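Side-chain contacts in BB0689 (Borrelia burgdorferi, PDB 4D53), which is an outer surface lipoprotein of the bacterial CAP superfamily whose precise molecular function is not established: residues K14-E19 against F127-G132; R90-W95 against E103-T108. All blocks are in the same frame, centred on the assembly; numbering follows the deposited sequence.

Interaction 1: K14-E19 against F127-G132; sequences KILYSE and FVVLFG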
loop_
_atom_site.group_PDB
_atom_site.type_symbol
_atom_site.label_atom_id
_atom_site.label_comp_id
_atom_site.label_asym_id
_atom_site.label_seq_id
_atom_site.Cartn_x
_atom_site.Cartn_y
_atom_site.Cartn_z
ATOM N N LYS A 14 7.019 8.618 3.593
ATOM C CA LYS A 14 8.493 8.636 3.337
ATOM C C LYS A 14 9.250 7.699 4.295
ATOM O O LYS A 14 10.161 6.947 3.865
ATOM C CB LYS A 14 8.948 10.124 3.450
ATOM C CG LYS A 14 10.409 10.515 3.373
ATOM C CD LYS A 14 10.451 12.094 3.388
ATOM C CE LYS A 14 11.533 12.673 2.473
ATOM N NZ LYS A 14 12.876 12.073 2.773
ATOM N N ILE A 15 8.844 7.669 5.555
ATOM C CA ILE A 15 9.416 6.764 6.542
ATOM C C ILE A 15 9.143 5.319 6.131
ATOM O O ILE A 15 10.044 4.435 6.172
ATOM C CB ILE A 15 8.977 7.151 7.949
ATOM C CG1 ILE A 15 9.639 8.463 8.392
ATOM C CG2 ILE A 15 9.241 6.065 9.027
ATOM C CD1 ILE A 15 8.874 9.092 9.549
ATOM N N LEU A 16 7.887 5.032 5.825
ATOM C CA LEU A 16 7.521 3.656 5.496
ATOM C C LEU A 16 8.259 3.145 4.251
ATOM O O LEU A 16 8.747 2.036 4.253
ATOM C CB LEU A 16 6.041 3.532 5.259
ATOM C CG LEU A 16 5.529 2.123 4.902
ATOM C CD1 LEU A 16 5.939 1.149 6.019
ATOM C CD2 LEU A 16 3.996 2.132 4.772
ATOM N N TYR A 17 8.309 3.939 3.179
ATOM C CA TYR A 17 9.042 3.558 1.974
ATOM C C TYR A 17 10.496 3.238 2.296
ATOM O O TYR A 17 11.096 2.220 1.826
ATOM C CB TYR A 17 8.949 4.715 0.920
ATOM C CG TYR A 17 7.658 4.925 0.162
ATOM C CD1 TYR A 17 6.876 3.872 -0.310
ATOM C CD2 TYR A 17 7.193 6.223 -0.086
ATOM C CE1 TYR A 17 5.759 4.087 -1.056
ATOM C CE2 TYR A 17 6.083 6.450 -0.818
ATOM C CZ TYR A 17 5.344 5.411 -1.295
ATOM O OH TYR A 17 4.232 5.681 -2.045
ATOM N N SER A 18 11.079 4.079 3.094
ATOM C CA SER A 18 12.481 3.892 3.546
ATOM C C SER A 18 12.744 2.617 4.357
ATOM O O SER A 18 13.714 1.886 4.105
ATOM C CB SER A 18 12.901 5.150 4.329
ATOM O OG SER A 18 14.236 4.966 4.731
ATOM N N GLU A 19 11.825 2.297 5.271
ATOM C CA GLU A 19 11.844 1.034 5.996
ATOM C C GLU A 19 11.692 -0.173 5.099
ATOM O O GLU A 19 12.498 -1.133 5.214
ATOM C CB GLU A 19 10.754 1.039 7.076
ATOM C CG GLU A 19 11.065 -0.030 8.065
ATOM C CD GLU A 19 10.070 -0.079 9.256
ATOM O OE1 GLU A 19 8.980 0.532 9.213
ATOM O OE2 GLU A 19 10.445 -0.702 10.239
ATOM N N PHE A 127 -3.276 2.082 6.192
ATOM C CA PHE A 127 -2.300 1.825 5.103
ATOM C C PHE A 127 -2.848 1.001 3.977
ATOM O O PHE A 127 -3.487 -0.096 4.175
ATOM C CB PHE A 127 -1.057 1.140 5.675
ATOM C CG PHE A 127 -0.295 1.989 6.654
ATOM C CD1 PHE A 127 0.616 2.932 6.212
ATOM C CD2 PHE A 127 -0.490 1.840 8.016
ATOM C CE1 PHE A 127 1.316 3.714 7.111
ATOM C CE2 PHE A 127 0.209 2.618 8.919
ATOM C CZ PHE A 127 1.113 3.556 8.467
ATOM N N VAL A 128 -2.602 1.613 2.788
ATOM C CA VAL A 128 -2.716 0.829 1.554
ATOM C C VAL A 128 -1.390 0.877 0.811
ATOM O O VAL A 128 -0.954 1.996 0.425
ATOM C CB VAL A 128 -3.859 1.302 0.619
ATOM C CG1 VAL A 128 -3.896 0.520 -0.708
ATOM C CG2 VAL A 128 -5.242 1.301 1.320
ATOM N N VAL A 129 -0.781 -0.294 0.533
ATOM C CA VAL A 129 0.513 -0.321 -0.209
ATOM C C VAL A 129 0.392 -1.248 -1.379
ATOM O O VAL A 129 -0.012 -2.379 -1.236
ATOM C CB VAL A 129 1.736 -0.580 0.681
ATOM C CG1 VAL A 129 3.042 -0.595 -0.143
ATOM C CG2 VAL A 129 1.777 0.357 1.880
ATOM N N LEU A 130 0.675 -0.739 -2.580
ATOM C CA LEU A 130 0.587 -1.454 -3.813
ATOM C C LEU A 130 1.993 -1.656 -4.427
ATOM O O LEU A 130 2.846 -0.793 -4.307
ATOM C CB LEU A 130 -0.229 -0.650 -4.841
ATOM C CG LEU A 130 -1.678 -0.268 -4.406
ATOM C CD1 LEU A 130 -2.474 0.623 -5.418
ATOM C CD2 LEU A 130 -2.464 -1.535 -4.175
ATOM N N PHE A 131 2.118 -2.788 -5.090
ATOM C CA PHE A 131 3.310 -3.188 -5.800
ATOM C C PHE A 131 2.896 -3.545 -7.212
ATOM O O PHE A 131 1.802 -4.143 -7.463
ATOM C CB PHE A 131 3.986 -4.429 -5.165
ATOM C CG PHE A 131 4.354 -4.277 -3.718
ATOM C CD1 PHE A 131 3.394 -4.404 -2.744
ATOM C CD2 PHE A 131 5.635 -4.025 -3.334
ATOM C CE1 PHE A 131 3.711 -4.207 -1.419
ATOM C CE2 PHE A 131 5.989 -3.885 -2.020
ATOM C CZ PHE A 131 5.013 -3.937 -1.032
ATOM N N GLY A 132 3.762 -3.191 -8.192
ATOM C CA GLY A 132 3.396 -3.467 -9.567
ATOM C C GLY A 132 4.573 -3.584 -10.556
ATOM O O GLY A 132 5.654 -3.113 -10.295
#
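Phe127 meets the helix segment 14-19 through one methyl group: Leu16 CD2 lies 3.8 Å from Phe127 CD1 and is almost as close to Phe127 CE1, approaching this pair of ring atoms at an oblique angle. The ring of Phe127 is turned back beside its own backbone N (chi1 -64°), which brings these two atoms toward the helix. Val128 turns to the other side of the sheet. With Val129 the strand faces the helix again, and Val129 CG2 lies 4.1 Å from Leu16 CD2, the same methyl that meets the phenyl ring. Leu16 CG is anti to its backbone N (chi1 180°); with chi2 at 57° CD1 is turned aside and CD2 carries on anti to CA, so the extended branch is the one that reaches between Phe127 and Val129. The backbone spacing agrees: Leu16 CA is 10.0 Å from Phe127 CA and 9.9 Å from Val129 CA. No hydrogen bond crosses, and the 113 Å² buried is mainly apolar surface.

Strand 125-134 is an inner strand of the sheet, pairing antiparallel with 75-84 through Phe127, Val129 and Phe131 and with 112-119 through Val128 and Leu130. Helix 10-26 covers the Phe127 and Val129 face together with helix 91-96, whereas Val128 and Leu130 pack on helix 36-52, giving the layered alpha-beta-alpha arrangement of the CAP domain.

Interaction 2: R90-W95 against E103-T108; sequences RVVNAW and EALINT
Leu105 reaches Trp95 with its CD1 methyl: Leu105 CD1 rests 3.7 Å from Trp95 CB, at the root of the indole side chain. The reach comes from the leucine torsions: CG lies beside the backbone N, and CD1 then continues in an extended line away from CA (chi2 174°), spanning a gap of 8.0 Å between Trp95 CA and Leu105 CA. Leu105 CD2, the other branch, approaches the indole obliquely, 4.3 Å from Trp95 CE3. Leu105 CD1 also faces the preceding turn of helix 91-96, at 4.1 Å from Val92 O and 4.4 Å from Val92 CG1, the latter a looser approach.

With CG beside its backbone N (chi1 -76°), Trp95 lays the indole back toward Val91, whose CG2 sits 3.6 Å above the ring plane and displaced toward the rim. His101, in helix 99-105, adds an edge-to-face ring contact.

Leu105 supplies 73 of the 121 Å² buried. With no hydrogen bond across, the joint between these helices depends on shape and dispersion; the indole N-H finds its acceptor, Leu82 O, in strand 75-84, which probably limits how the ring can turn.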
loop_
_atom_site.group_PDB
_atom_site.type_symbol
_atom_site.label_atom_id
_atom_site.label_comp_id
_atom_site.label_asym_id
_atom_site.label_seq_id
_atom_site.Cartn_x
_atom_site.Cartn_y
_atom_site.Cartn_z
ATOM N N ARG A 90 5.258 0.122 13.800
ATOM C CA ARG A 90 4.881 -1.280 14.023
ATOM C C ARG A 90 4.354 -2.022 12.811
ATOM O O ARG A 90 4.204 -3.251 12.836
ATOM C CB ARG A 90 3.795 -1.357 15.109
ATOM C CG ARG A 90 4.238 -0.917 16.529
ATOM C CD ARG A 90 5.544 -1.512 17.046
ATOM N NE ARG A 90 5.543 -1.441 18.531
ATOM C CZ ARG A 90 5.836 -2.443 19.405
ATOM N NH1 ARG A 90 6.338 -3.605 19.006
ATOM N NH2 ARG A 90 5.656 -2.263 20.736
ATOM N N VAL A 91 4.027 -1.309 11.756
ATOM C CA VAL A 91 3.301 -1.896 10.653
ATOM C C VAL A 91 4.124 -2.903 9.830
ATOM O O VAL A 91 3.595 -3.969 9.395
ATOM C CB VAL A 91 2.564 -0.874 9.801
ATOM C CG1 VAL A 91 3.493 -0.024 8.929
ATOM C CG2 VAL A 91 1.546 -1.567 8.909
ATOM N N VAL A 92 5.405 -2.656 9.634
ATOM C CA VAL A 92 6.202 -3.556 8.808
ATOM C C VAL A 92 6.291 -4.907 9.536
ATOM O O VAL A 92 6.087 -5.938 8.948
ATOM C CB VAL A 92 7.621 -2.982 8.499
ATOM C CG1 VAL A 92 8.500 -4.051 7.893
ATOM C CG2 VAL A 92 7.405 -1.853 7.524
ATOM N N ASN A 93 6.541 -4.872 10.825
ATOM C CA ASN A 93 6.572 -6.118 11.562
ATOM C C ASN A 93 5.236 -6.805 11.619
ATOM O O ASN A 93 5.194 -8.054 11.541
ATOM C CB ASN A 93 7.162 -5.948 12.952
ATOM C CG ASN A 93 8.691 -5.821 12.903
ATOM O OD1 ASN A 93 9.330 -6.337 12.006
ATOM N ND2 ASN A 93 9.255 -5.177 13.870
ATOM N N ALA A 94 4.142 -6.023 11.688
ATOM C CA ALA A 94 2.846 -6.666 11.642
ATOM C C ALA A 94 2.591 -7.410 10.284
ATOM O O ALA A 94 2.030 -8.564 10.222
ATOM C CB ALA A 94 1.762 -5.627 11.918
ATOM N N TRP A 95 3.051 -6.816 9.165
ATOM C CA TRP A 95 2.948 -7.486 7.907
ATOM C C TRP A 95 3.928 -8.710 7.795
ATOM O O TRP A 95 3.551 -9.738 7.262
ATOM C CB TRP A 95 3.287 -6.480 6.715
ATOM C CG TRP A 95 2.164 -5.535 6.425
ATOM C CD1 TRP A 95 0.857 -5.819 6.415
ATOM C CD2 TRP A 95 2.282 -4.191 5.958
ATOM N NE1 TRP A 95 0.134 -4.726 6.000
ATOM C CE2 TRP A 95 0.980 -3.689 5.805
ATOM C CE3 TRP A 95 3.375 -3.331 5.783
ATOM C CZ2 TRP A 95 0.727 -2.421 5.301
ATOM C CZ3 TRP A 95 3.130 -2.024 5.363
ATOM C CH2 TRP A 95 1.839 -1.605 5.103
ATOM N N GLU A 103 5.129 -12.165 1.932
ATOM C CA GLU A 103 5.375 -12.539 0.516
ATOM C C GLU A 103 5.380 -11.293 -0.356
ATOM O O GLU A 103 6.256 -11.121 -1.216
ATOM C CB GLU A 103 4.310 -13.489 0.027
ATOM C CG GLU A 103 4.659 -14.265 -1.209
ATOM C CD GLU A 103 4.532 -13.496 -2.491
ATOM O OE1 GLU A 103 3.726 -12.503 -2.539
ATOM O OE2 GLU A 103 5.277 -13.866 -3.459
ATOM N N ALA A 104 4.412 -10.396 -0.134
ATOM C CA ALA A 104 4.400 -9.131 -0.867
ATOM C C ALA A 104 5.558 -8.256 -0.574
ATOM O O ALA A 104 6.191 -7.693 -1.518
ATOM C CB ALA A 104 3.042 -8.421 -0.620
ATOM N N LEU A 105 5.903 -8.059 0.704
ATOM C CA LEU A 105 7.009 -7.184 1.042
ATOM C C LEU A 105 8.342 -7.625 0.462
ATOM O O LEU A 105 9.183 -6.788 0.139
ATOM C CB LEU A 105 7.200 -7.091 2.537
ATOM C CG LEU A 105 6.182 -6.361 3.377
ATOM C CD1 LEU A 105 6.507 -6.511 4.888
ATOM C CD2 LEU A 105 6.224 -4.876 2.999
ATOM N N ILE A 106 8.549 -8.912 0.344
ATOM C CA ILE A 106 9.838 -9.402 -0.160
ATOM C C ILE A 106 9.739 -9.975 -1.613
ATOM O O ILE A 106 10.602 -10.766 -2.004
ATOM C CB ILE A 106 10.479 -10.447 0.834
ATOM C CG1 ILE A 106 9.660 -11.717 0.909
ATOM C CG2 ILE A 106 10.710 -9.789 2.160
ATOM C CD1 ILE A 106 10.400 -12.878 1.619
ATOM N N ASN A 107 8.701 -9.614 -2.352
ATOM C CA ASN A 107 8.498 -10.103 -3.714
ATOM C C ASN A 107 9.620 -9.633 -4.688
ATOM O O ASN A 107 10.195 -8.562 -4.530
ATOM C CB ASN A 107 7.122 -9.816 -4.219
ATOM C CG ASN A 107 6.983 -8.455 -4.826
ATOM O OD1 ASN A 107 6.692 -7.414 -4.177
ATOM N ND2 ASN A 107 7.334 -8.419 -6.098
ATOM N N THR A 108 9.881 -10.472 -5.687
ATOM C CA THR A 108 10.832 -10.130 -6.779
ATOM C C THR A 108 10.140 -9.941 -8.081
ATOM O O THR A 108 10.812 -9.807 -9.095
ATOM C CB THR A 108 11.865 -11.281 -7.024
ATOM O OG1 THR A 108 11.191 -12.503 -7.325
ATOM C CG2 THR A 108 12.696 -11.413 -5.907
#

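Along the chain the order is 14-19, 90-95, 103-108, 127-132, so both segments of interaction 2 fall within the 107 residues that separate the two segments of interaction 1. Their centres are 10 Å apart, and both lie on the same side of the sheet, where helices 10-26, 91-96 and 99-105 assemble against strand 125-134. Among the direct touches between them, Leu16 CD1 is 3.7 Å from Val92 CG2, and Val129 CG2 is 3.8 Å from Trp95 CH2. Helix 91-96 thus takes part in interaction 2 while also packing on both partners of interaction 1. This continuity indicates one apolar core layer uniting the early and late parts of the CAP domain.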